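Local structure of 1-carboxybiuret hydrolase subunit AtzE (Pseudomonas sp., 6C62) at residues P164-S169 and G210-S215; E130-G135 and F324-V329; A371-A376 and G398-P403; D277-T282 and K445-T450. The protein hydrolyses 1-carboxybiuret to urea-1,3-dicarboxylate and ammonia, a step in the bacterial degradation of the herbicide atrazine. One frame throughout, in Å; residues are numbered along the deposited sequence. Where two conformers were deposited one is given.

Contact 1 (P164-S169 and G210-S215); sequences PLSLGS and GPLADS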
loop_
_atom_site.group_PDB
_atom_site.type_symbol
_atom_site.label_atom_id
_atom_site.label_comp_id
_atom_site.label_asym_id
_atom_site.label_seq_id
_atom_site.Cartn_x
_atom_site.Cartn_y
_atom_site.Cartn_z
ATOM N N PRO A 164 4.252 2.612 37.212
ATOM C CA PRO A 164 5.446 3.240 36.688
ATOM C C PRO A 164 5.613 3.149 35.129
ATOM O O PRO A 164 6.417 3.861 34.588
ATOM C CB PRO A 164 6.576 2.470 37.370
ATOM C CG PRO A 164 6.027 1.083 37.549
ATOM C CD PRO A 164 4.564 1.324 37.887
ATOM N N LEU A 165 4.852 2.265 34.467
ATOM C CA LEU A 165 4.965 1.943 33.042
ATOM C C LEU A 165 3.569 1.710 32.519
ATOM O O LEU A 165 2.739 1.070 33.191
ATOM C CB LEU A 165 5.778 0.666 32.882
ATOM C CG LEU A 165 5.832 -0.012 31.495
ATOM C CD1 LEU A 165 6.543 0.866 30.466
ATOM C CD2 LEU A 165 6.587 -1.334 31.606
ATOM N N SER A 166 3.287 2.251 31.340
ATOM C CA SER A 166 2.102 1.837 30.633
ATOM C C SER A 166 2.372 1.694 29.145
ATOM O O SER A 166 3.425 2.103 28.647
ATOM C CB SER A 166 0.944 2.810 30.871
ATOM O OG SER A 166 1.285 4.086 30.388
ATOM N N LEU A 167 1.430 1.047 28.454
ATOM C CA LEU A 167 1.448 0.992 26.982
ATOM C C LEU A 167 0.356 1.831 26.395
ATOM O O LEU A 167 -0.744 1.819 26.891
ATOM C CB LEU A 167 1.350 -0.434 26.473
ATOM C CG LEU A 167 2.421 -1.396 26.899
ATOM C CD1 LEU A 167 2.319 -2.675 26.098
ATOM C CD2 LEU A 167 3.818 -0.805 26.770
ATOM N N GLY A 168 0.693 2.540 25.324
ATOM C CA GLY A 168 -0.244 3.293 24.525
ATOM C C GLY A 168 -0.101 3.033 23.039
ATOM O O GLY A 168 0.656 2.137 22.612
ATOM N N SER A 169 -0.875 3.809 22.270
ATOM C CA SER A 169 -0.750 3.831 20.830
ATOM C C SER A 169 -0.628 5.256 20.384
ATOM O O SER A 169 -1.058 6.194 21.070
ATOM C CB SER A 169 -1.899 3.100 20.101
ATOM O OG SER A 169 -3.091 3.859 20.013
ATOM N N GLY A 210 3.720 1.815 21.762
ATOM C CA GLY A 210 4.895 2.149 22.577
ATOM C C GLY A 210 4.600 2.452 24.036
ATOM O O GLY A 210 3.422 2.521 24.459
ATOM N N PRO A 211 5.658 2.568 24.835
ATOM C CA PRO A 211 5.539 2.760 26.271
ATOM C C PRO A 211 5.479 4.233 26.667
ATOM O O PRO A 211 5.959 5.133 25.934
ATOM C CB PRO A 211 6.804 2.139 26.785
ATOM C CG PRO A 211 7.830 2.428 25.662
ATOM C CD PRO A 211 7.060 2.388 24.401
ATOM N N LEU A 212 4.837 4.460 27.799
ATOM C CA LEU A 212 4.982 5.682 28.579
ATOM C C LEU A 212 5.525 5.264 29.940
ATOM O O LEU A 212 5.319 4.123 30.357
ATOM C CB LEU A 212 3.650 6.393 28.783
ATOM C CG LEU A 212 2.958 6.987 27.569
ATOM C CD1 LEU A 212 2.247 5.891 26.798
ATOM C CD2 LEU A 212 1.937 8.069 27.908
ATOM N N ALA A 213 6.245 6.165 30.606
ATOM C CA ALA A 213 6.937 5.771 31.821
ATOM C C ALA A 213 7.279 6.916 32.720
ATOM O O ALA A 213 7.192 8.095 32.359
ATOM C CB ALA A 213 8.217 4.948 31.481
ATOM N N ASP A 214 7.659 6.551 33.939
ATOM C CA ASP A 214 8.027 7.502 34.984
ATOM C C ASP A 214 9.457 8.019 34.890
ATOM O O ASP A 214 9.884 8.847 35.710
ATOM C CB ASP A 214 7.785 6.871 36.341
ATOM C CG ASP A 214 8.767 5.736 36.664
ATOM O OD1 ASP A 214 9.624 5.285 35.818
ATOM O OD2 ASP A 214 8.658 5.253 37.793
ATOM N N SER A 215 10.202 7.540 33.906
ATOM C CA SER A 215 11.609 7.889 33.751
ATOM C C SER A 215 12.058 7.444 32.383
ATOM O O SER A 215 11.425 6.561 31.770
ATOM C CB SER A 215 12.476 7.187 34.791
ATOM O OG SER A 215 12.289 5.787 34.673
#

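Contact 2 (E130-G135 and F324-V329); sequences ENTHYG and FEPLSV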
loop_
_atom_site.group_PDB
_atom_site.type_symbol
_atom_site.label_atom_id
_atom_site.label_comp_id
_atom_site.label_asym_id
_atom_site.label_seq_id
_atom_site.Cartn_x
_atom_site.Cartn_y
_atom_site.Cartn_z
ATOM N N GLU A 130 -11.800 12.312 26.307
ATOM C CA GLU A 130 -13.100 12.709 26.793
ATOM C C GLU A 130 -14.108 11.709 26.245
ATOM O O GLU A 130 -14.775 11.951 25.230
ATOM C CB GLU A 130 -13.387 14.152 26.354
ATOM C CG GLU A 130 -12.459 15.155 27.080
ATOM C CD GLU A 130 -12.611 16.590 26.550
ATOM O OE1 GLU A 130 -12.111 16.923 25.405
ATOM O OE2 GLU A 130 -13.224 17.378 27.314
ATOM N N ASN A 131 -14.184 10.573 26.886
ATOM C CA ASN A 131 -14.943 9.447 26.395
ATOM C C ASN A 131 -16.382 9.558 26.930
ATOM O O ASN A 131 -16.624 9.535 28.192
ATOM C CB ASN A 131 -14.254 8.151 26.848
ATOM C CG ASN A 131 -14.883 6.900 26.199
ATOM O OD1 ASN A 131 -16.127 6.655 26.322
ATOM N ND2 ASN A 131 -14.067 6.119 25.487
ATOM N N THR A 132 -17.351 9.649 26.033
ATOM C CA THR A 132 -18.762 9.763 26.454
ATOM C C THR A 132 -19.279 8.499 27.211
ATOM O O THR A 132 -20.054 8.620 28.134
ATOM C CB THR A 132 -19.680 10.088 25.243
ATOM O OG1 THR A 132 -19.260 11.303 24.658
ATOM C CG2 THR A 132 -21.184 10.218 25.600
ATOM N N HIS A 133 -18.831 7.307 26.865
ATOM C CA HIS A 133 -19.373 6.096 27.419
ATOM C C HIS A 133 -18.742 5.849 28.806
ATOM O O HIS A 133 -19.460 5.507 29.750
ATOM C CB HIS A 133 -19.085 4.883 26.561
ATOM C CG HIS A 133 -19.269 5.076 25.089
ATOM N ND1 HIS A 133 -20.447 5.494 24.533
ATOM C CD2 HIS A 133 -18.414 4.868 24.053
ATOM C CE1 HIS A 133 -20.323 5.557 23.224
ATOM N NE2 HIS A 133 -19.088 5.173 22.901
ATOM N N TYR A 134 -17.414 6.001 28.917
ATOM C CA TYR A 134 -16.672 5.653 30.102
ATOM C C TYR A 134 -16.315 6.833 31.012
ATOM O O TYR A 134 -15.755 6.624 32.075
ATOM C CB TYR A 134 -15.392 4.858 29.710
ATOM C CG TYR A 134 -15.763 3.595 29.048
ATOM C CD1 TYR A 134 -16.303 2.559 29.764
ATOM C CD2 TYR A 134 -15.698 3.466 27.678
ATOM C CE1 TYR A 134 -16.679 1.363 29.116
ATOM C CE2 TYR A 134 -16.093 2.333 27.053
ATOM C CZ TYR A 134 -16.606 1.284 27.772
ATOM O OH TYR A 134 -17.039 0.167 27.112
ATOM N N GLY A 135 -16.590 8.040 30.560
ATOM C CA GLY A 135 -16.216 9.247 31.235
ATOM C C GLY A 135 -14.809 9.722 30.878
ATOM O O GLY A 135 -13.976 8.927 30.373
ATOM N N PHE A 324 -21.920 4.775 18.424
ATOM C CA PHE A 324 -20.585 5.367 18.465
ATOM C C PHE A 324 -20.527 6.539 19.457
ATOM O O PHE A 324 -21.554 7.101 19.837
ATOM C CB PHE A 324 -20.166 5.862 17.056
ATOM C CG PHE A 324 -19.792 4.777 16.093
ATOM C CD1 PHE A 324 -20.744 3.933 15.552
ATOM C CD2 PHE A 324 -18.445 4.572 15.750
ATOM C CE1 PHE A 324 -20.383 2.964 14.645
ATOM C CE2 PHE A 324 -18.109 3.612 14.824
ATOM C CZ PHE A 324 -19.045 2.808 14.286
ATOM N N GLU A 325 -19.300 6.940 19.780
ATOM C CA GLU A 325 -18.960 8.190 20.474
ATOM C C GLU A 325 -19.498 9.384 19.686
ATOM O O GLU A 325 -19.058 9.632 18.559
ATOM C CB GLU A 325 -17.427 8.267 20.597
ATOM C CG GLU A 325 -16.831 9.618 20.961
ATOM C CD GLU A 325 -17.291 10.072 22.336
ATOM O OE1 GLU A 325 -16.779 9.488 23.311
ATOM O OE2 GLU A 325 -18.174 10.972 22.390
ATOM N N PRO A 326 -20.474 10.116 20.260
ATOM C CA PRO A 326 -21.043 11.291 19.485
ATOM C C PRO A 326 -20.028 12.360 19.136
ATOM O O PRO A 326 -20.195 13.029 18.143
ATOM C CB PRO A 326 -22.191 11.798 20.389
ATOM C CG PRO A 326 -22.603 10.545 21.121
ATOM C CD PRO A 326 -21.274 9.850 21.470
ATOM N N LEU A 327 -18.928 12.486 19.887
ATOM C CA LEU A 327 -17.876 13.472 19.523
ATOM C C LEU A 327 -17.018 13.111 18.344
ATOM O O LEU A 327 -16.256 13.929 17.887
ATOM C CB LEU A 327 -16.960 13.737 20.719
ATOM C CG LEU A 327 -17.721 14.430 21.903
ATOM C CD1 LEU A 327 -16.804 14.608 23.121
ATOM C CD2 LEU A 327 -18.342 15.789 21.469
ATOM N N SER A 328 -17.052 11.879 17.879
ATOM C CA SER A 328 -16.203 11.524 16.749
ATOM C C SER A 328 -16.932 10.817 15.653
ATOM O O SER A 328 -16.384 10.638 14.610
ATOM C CB SER A 328 -15.006 10.684 17.239
ATOM O OG SER A 328 -15.514 9.532 17.904
ATOM N N VAL A 329 -18.164 10.365 15.868
ATOM C CA VAL A 329 -18.843 9.609 14.838
ATOM C C VAL A 329 -18.981 10.391 13.509
ATOM O O VAL A 329 -18.863 9.800 12.435
ATOM C CB VAL A 329 -20.200 9.100 15.307
ATOM C CG1 VAL A 329 -21.197 10.234 15.450
ATOM C CG2 VAL A 329 -20.694 8.039 14.379
#

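Contact 3 (A371-A376 and G398-P403); sequences ATPISA and GLLTQP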
loop_
_atom_site.group_PDB
_atom_site.type_symbol
_atom_site.label_atom_id
_atom_site.label_comp_id
_atom_site.label_asym_id
_atom_site.label_seq_id
_atom_site.Cartn_x
_atom_site.Cartn_y
_atom_site.Cartn_z
ATOM N N ALA A 371 5.883 19.098 21.806
ATOM C CA ALA A 371 4.920 18.010 21.660
ATOM C C ALA A 371 3.485 18.457 21.445
ATOM O O ALA A 371 2.705 17.783 20.732
ATOM C CB ALA A 371 4.992 17.098 22.874
ATOM N N THR A 372 3.078 19.535 22.100
ATOM C CA THR A 372 1.724 20.058 21.960
ATOM C C THR A 372 1.828 21.584 21.890
ATOM O O THR A 372 2.828 22.140 22.375
ATOM C CB THR A 372 0.832 19.658 23.170
ATOM O OG1 THR A 372 1.510 19.964 24.402
ATOM C CG2 THR A 372 0.497 18.219 23.131
ATOM N N PRO A 373 0.854 22.260 21.253
ATOM C CA PRO A 373 0.930 23.730 21.098
ATOM C C PRO A 373 0.769 24.484 22.411
ATOM O O PRO A 373 1.347 25.545 22.559
ATOM C CB PRO A 373 -0.202 24.069 20.145
ATOM C CG PRO A 373 -0.778 22.792 19.696
ATOM C CD PRO A 373 -0.314 21.692 20.585
ATOM N N ILE A 374 0.019 23.904 23.347
ATOM C CA ILE A 374 -0.233 24.432 24.657
ATOM C C ILE A 374 -0.292 23.267 25.692
ATOM O O ILE A 374 -0.363 22.081 25.314
ATOM C CB ILE A 374 -1.620 25.146 24.696
ATOM C CG1 ILE A 374 -2.746 24.204 24.234
ATOM C CG2 ILE A 374 -1.677 26.365 23.781
ATOM C CD1 ILE A 374 -4.125 24.642 24.637
ATOM N N SER A 375 -0.308 23.619 26.971
ATOM C CA SER A 375 -0.556 22.658 28.052
ATOM C C SER A 375 -2.042 22.318 28.164
ATOM O O SER A 375 -2.868 22.916 27.466
ATOM C CB SER A 375 -0.045 23.228 29.374
ATOM O OG SER A 375 1.361 23.211 29.339
ATOM N N ALA A 376 -2.393 21.397 29.063
ATOM C CA ALA A 376 -3.707 20.825 29.085
ATOM C C ALA A 376 -4.839 21.861 29.238
ATOM O O ALA A 376 -4.838 22.607 30.201
ATOM C CB ALA A 376 -3.809 19.785 30.175
ATOM N N GLY A 398 -2.848 17.788 18.204
ATOM C CA GLY A 398 -1.835 17.037 17.402
ATOM C C GLY A 398 -1.151 17.778 16.275
ATOM O O GLY A 398 -0.486 17.181 15.427
ATOM N N LEU A 399 -1.315 19.089 16.230
ATOM C CA LEU A 399 -0.695 19.891 15.161
ATOM C C LEU A 399 0.830 19.642 14.955
ATOM O O LEU A 399 1.327 19.661 13.828
ATOM C CB LEU A 399 -0.931 21.405 15.464
ATOM C CG LEU A 399 -2.313 21.990 15.126
ATOM C CD1 LEU A 399 -2.453 23.391 15.710
ATOM C CD2 LEU A 399 -2.607 22.047 13.640
ATOM N N LEU A 400 1.553 19.505 16.056
ATOM C CA LEU A 400 2.996 19.339 16.071
ATOM C C LEU A 400 3.462 17.866 15.999
ATOM O O LEU A 400 4.600 17.586 15.626
ATOM C CB LEU A 400 3.571 19.964 17.316
ATOM C CG LEU A 400 3.213 21.458 17.466
ATOM C CD1 LEU A 400 3.637 22.015 18.824
ATOM C CD2 LEU A 400 3.840 22.250 16.327
ATOM N N THR A 401 2.581 16.941 16.344
ATOM C CA THR A 401 2.907 15.512 16.349
ATOM C C THR A 401 2.650 14.865 14.979
ATOM O O THR A 401 3.403 13.979 14.537
ATOM C CB THR A 401 2.106 14.752 17.430
ATOM O OG1 THR A 401 0.722 15.106 17.370
ATOM C CG2 THR A 401 2.599 15.101 18.759
ATOM N N GLN A 402 1.574 15.285 14.339
ATOM C CA GLN A 402 1.044 14.625 13.159
ATOM C C GLN A 402 2.004 14.550 11.947
ATOM O O GLN A 402 2.082 13.515 11.316
ATOM C CB GLN A 402 -0.328 15.230 12.785
ATOM C CG GLN A 402 -1.102 14.398 11.772
ATOM C CD GLN A 402 -2.610 14.596 11.806
ATOM O OE1 GLN A 402 -3.082 15.609 12.305
ATOM N NE2 GLN A 402 -3.381 13.592 11.382
ATOM N N PRO A 403 2.779 15.600 11.675
ATOM C CA PRO A 403 3.747 15.490 10.534
ATOM C C PRO A 403 4.847 14.445 10.774
ATOM O O PRO A 403 5.340 13.844 9.827
ATOM C CB PRO A 403 4.387 16.891 10.487
ATOM C CG PRO A 403 3.418 17.820 11.222
ATOM C CD PRO A 403 2.780 16.951 12.267
HETATM O O HOH W 1 0.940 18.539 18.866
#

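Contact 4 (D277-T282 and K445-T450); sequences DVAALT and KVLQDT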
loop_
_atom_site.group_PDB
_atom_site.type_symbol
_atom_site.label_atom_id
_atom_site.label_comp_id
_atom_site.label_asym_id
_atom_site.label_seq_id
_atom_site.Cartn_x
_atom_site.Cartn_y
_atom_site.Cartn_z
ATOM N N ASP A 277 13.212 25.962 23.783
ATOM C CA ASP A 277 14.416 26.800 24.039
ATOM C C ASP A 277 15.286 26.252 25.136
ATOM O O ASP A 277 16.498 26.138 24.951
ATOM C CB ASP A 277 13.993 28.197 24.420
ATOM C CG ASP A 277 13.511 28.994 23.208
ATOM O OD1 ASP A 277 13.750 28.554 22.052
ATOM O OD2 ASP A 277 12.884 30.069 23.410
ATOM N N VAL A 278 14.694 25.863 26.263
ATOM C CA VAL A 278 15.522 25.316 27.349
ATOM C C VAL A 278 16.069 23.959 27.021
ATOM O O VAL A 278 17.228 23.666 27.365
ATOM C CB VAL A 278 14.818 25.267 28.735
ATOM C CG1 VAL A 278 15.733 24.616 29.761
ATOM C CG2 VAL A 278 14.459 26.686 29.160
ATOM N N ALA A 279 15.280 23.124 26.349
ATOM C CA ALA A 279 15.798 21.801 25.912
ATOM C C ALA A 279 16.969 21.968 24.914
ATOM O O ALA A 279 17.978 21.300 25.025
ATOM C CB ALA A 279 14.683 20.943 25.325
ATOM N N ALA A 280 16.806 22.871 23.961
ATOM C CA ALA A 280 17.847 23.216 22.950
ATOM C C ALA A 280 19.172 23.681 23.582
ATOM O O ALA A 280 20.254 23.180 23.232
ATOM C CB ALA A 280 17.303 24.300 22.010
ATOM N N LEU A 281 19.064 24.617 24.526
ATOM C CA LEU A 281 20.234 25.082 25.314
ATOM C C LEU A 281 20.940 23.937 26.019
ATOM O O LEU A 281 22.165 23.793 25.909
ATOM C CB LEU A 281 19.828 26.144 26.342
ATOM C CG LEU A 281 20.896 26.851 27.206
ATOM C CD1 LEU A 281 22.109 27.287 26.399
ATOM C CD2 LEU A 281 20.223 28.025 27.918
ATOM N N THR A 282 20.176 23.087 26.696
ATOM C CA THR A 282 20.764 21.949 27.395
ATOM C C THR A 282 21.444 20.968 26.464
ATOM O O THR A 282 22.478 20.417 26.817
ATOM C CB THR A 282 19.682 21.168 28.149
ATOM O OG1 THR A 282 18.857 22.096 28.858
ATOM C CG2 THR A 282 20.302 20.147 29.098
ATOM N N LYS A 445 18.048 11.125 28.213
ATOM C CA LYS A 445 18.830 10.872 29.408
ATOM C C LYS A 445 19.656 12.142 29.818
ATOM O O LYS A 445 19.731 12.480 31.011
ATOM C CB LYS A 445 19.751 9.693 29.182
ATOM C CG LYS A 445 20.604 9.302 30.395
ATOM C CD LYS A 445 19.728 9.074 31.619
ATOM C CE LYS A 445 20.381 8.103 32.600
ATOM N NZ LYS A 445 21.566 8.747 33.215
ATOM N N VAL A 446 20.221 12.851 28.847
ATOM C CA VAL A 446 20.879 14.126 29.124
ATOM C C VAL A 446 19.887 15.140 29.702
ATOM O O VAL A 446 20.206 15.806 30.706
ATOM C CB VAL A 446 21.572 14.724 27.885
ATOM C CG1 VAL A 446 22.066 16.184 28.151
ATOM C CG2 VAL A 446 22.719 13.823 27.459
ATOM N N LEU A 447 18.668 15.231 29.141
ATOM C CA LEU A 447 17.710 16.137 29.728
ATOM C C LEU A 447 17.354 15.746 31.157
ATOM O O LEU A 447 17.163 16.620 32.014
ATOM C CB LEU A 447 16.448 16.313 28.874
ATOM C CG LEU A 447 16.614 16.966 27.499
ATOM C CD1 LEU A 447 15.276 17.010 26.759
ATOM C CD2 LEU A 447 17.221 18.371 27.554
ATOM N N GLN A 448 17.209 14.447 31.405
ATOM C CA GLN A 448 16.884 13.958 32.722
ATOM C C GLN A 448 17.993 14.236 33.747
ATOM O O GLN A 448 17.700 14.675 34.864
ATOM C CB GLN A 448 16.575 12.451 32.711
ATOM C CG GLN A 448 15.894 11.981 34.005
ATOM C CD GLN A 448 15.528 10.524 33.934
ATOM O OE1 GLN A 448 14.423 10.155 33.572
ATOM N NE2 GLN A 448 16.483 9.689 34.255
ATOM N N ASP A 449 19.228 13.994 33.351
ATOM C CA ASP A 449 20.404 14.194 34.243
ATOM C C ASP A 449 20.568 15.642 34.701
ATOM O O ASP A 449 20.941 15.870 35.820
ATOM C CB ASP A 449 21.700 13.762 33.570
ATOM C CG ASP A 449 21.838 12.220 33.451
ATOM O OD1 ASP A 449 21.032 11.408 34.011
ATOM O OD2 ASP A 449 22.780 11.809 32.749
ATOM N N THR A 450 20.277 16.601 33.833
ATOM C CA THR A 450 20.395 17.992 34.175
ATOM C C THR A 450 19.174 18.507 34.905
ATOM O O THR A 450 19.162 19.632 35.320
ATOM C CB THR A 450 20.630 18.848 32.935
ATOM O OG1 THR A 450 19.447 18.827 32.112
ATOM C CG2 THR A 450 21.859 18.333 32.150
#

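Contact 1 (P164-S169 and G210-S215)
The Asp214 carboxylate lies with one face over Pro164: the carbonyl O of Pro164 sits 3.7 Å from Asp214 CG, almost straight above the group, and Pro164 CB comes within 3.5 Å of Asp214 OD2 on that same side. From the other side of the plane Ser215 OG donates to Asp214 OD1, tilted 36° out of the plane, and Thr3 also bonds OD1. With CG between the backbone N and the carbonyl carbon (chi1 70°), the acid folds back over the strand end, while its own N bonds Pro164 O. The ring of Pro211 packs through CB against Leu165 CD1 at 3.9 Å and, less closely, against Leu167 CD2; helix 216-226 covers this face. On the reverse face Leu212 CB rests against Ser166 OG, whose hydrogen bond goes to Ser154 O of helix 152-159. Backbone ladder bonds join the antiparallel strands 165-170 and 208-213 in the middle of the mixed amidase sheet: Ser166 and Leu212 exchange two, and Gly168 N reaches Gly210 O at 2.9 Å. An alanine in place of Asp214 would probably leave the Ser215 and Thr3 hydroxyls without this acceptor and take away the carboxylate packed against Pro164 CB, although the backbone bond could persist. The ladder ends beside the active site, where Ser169 OG hydrogen-bonds Lys74 NZ, a charge-relay residue by similarity. At its other end the buried Asp214 OD1 is met by the Ser215 and Thr3 hydroxyls, which would be expected to offset the cost of burying the acid.

Contact 2 (E130-G135 and F324-V329)
Glu325 reaches across to Thr132, and its side chain is best followed outward. CB lies 4.2 Å from His133 NE2, well off the plane of the imidazole, whereas Phe324 C meets the ring at its edge, in plane. CG stands anti to the backbone N (chi1 165°), and the chain then bends at chi2 (63°), which swings CD round to 3.3 Å from Thr132 OG1. At the tip the two oxygens divide the work. OE1 takes the backbone N-H of Thr132 on its syn lone pair at 2.8 Å, an almost straight bond of 175°. OE2 accepts Thr132 OG1 on its syn lone pair at a short 2.5 Å, and its anti lone pair takes Leu327 N from its own loop at 3.0 Å. The partner turn is itself organised: Asn131 OD1 accepts from His133 N in an Asx turn and from Tyr134 N as well, which holds the chain in a tight turn around Thr132. Glu122 stands behind, its carboxylate bonding both His133 NE2 and Glu325 N. An alanine in place of Glu325 would probably leave Thr132 N, Thr132 OG1 and Leu327 N all without their acceptor and weaken the tie between the loops, leaving the Glu122 bridge. The contact fastens the turn of the small hairpin 130-131/135-139 to the loop between helices 314-319 and 329-336, with Asn131 about 9 Å, side chain to side chain, from Ser150 and Lys74, catalytic by similarity. Three donors around one carboxylate would be expected to stabilise its negative charge, consistent with an ionised Glu325.

Contact 3 (A371-A376 and G398-P403)
Leu400 CD1 sits squarely over one face of the Thr372-Pro373 peptide, 3.6 Å from Thr372 C and 3.7 Å from Pro373 N. An extended chi2 (172°) carries CD1 onward to that peptide. Pro373 adds two looser apolar touches, its CD to Leu400 CD1 and its CG to Leu399 CD1 at 4.4 Å. Closer in is the methyl of Thr401, whose CG2 approaches the carbonyl O of Ala371 to 3.3 Å. No direct hydrogen bond joins the segments; a water does so instead, donating to Ala371 O at 2.7 Å and accepting from Leu400 N at 3.0 Å. In the amidase fold this joins the loop leaving sheet strand 366-370 to the turns that run into helix 402-407, and Thr401 lies about 8 Å, side chain to side chain, from Ser174, the acyl-ester nucleophile by similarity. Further out, Thr372 OG1 donates to Ile374 O from above the carbonyl plane and also bonds Ser180 of helix 176-182. Thr401 OG1 is bonded to Asn172 O. Three carbonyls of 398-403 are held in turn: Leu399 O by Trp263, Leu400 O by Gln429 and Thr401 O by Arg176.

Contact 4 (D277-T282 and K445-T450)
Thr282 lays its CB against Leu447 CD2 at 3.8 Å, and its methyl runs on to meet Thr450 tip to tip, CG2 to OG1 at 3.4 Å. This is a helix-helix crossing: the short segments of helices 270-283 and 437-449 run at 99° to one another, their axes 10.4 Å apart, so only a small patch of side chains meets. Leu447 reaches both Ala279 and Thr282 of the first helix: its CD1 touches Ala279 CB at 4.2 Å while CD2 turns to Thr282, and Leu447 and Ala279 both rest on Val428, so that strand 426-432 of the central sheet underlies the crossing. Val446 CG1 adds a loose touch on Thr282 CG2. No hydrogen bond crosses from helix to helix; each hydroxyl turns back into its own. In Thr282, OG1 is anti to the carbonyl carbon (chi1 -46°), beside the backbone N, and donates to Val278 O at 2.7 Å. That oxygen also takes Thr282 N, the two donors arriving from opposite faces of its plane, and CG2 is left to face the neighbouring helix. Helix 437-449 is placed in turn by Gln448, which bonds Val216 N and Glu217 at the start of helix 216-226. Thr450 OG1 donates to Leu447 O at 3.2 Å from above the carbonyl plane.

From the N terminus, the hairpin turn at 130-135 opens contact 2, whose loop closes only at 324-329. Within that loop contact 1 closes a short one, pairing 164-169 with 210-215 in the central sheet. Before contact 2 closes, helix 270-283 opens contact 4, so contacts 2 and 4 cross; they lie on opposite sides of the chain's centre, about 38 Å apart between centres. Contact 3 then opens and closes between the two segments of contact 4, tying the loop after strand 366-370 to the start of helix 402-407. Helix 437-449 closes contact 4 and brings Gln448 OE1 to 3.6 Å from Ser215 CA, where contacts 1 and 4 touch.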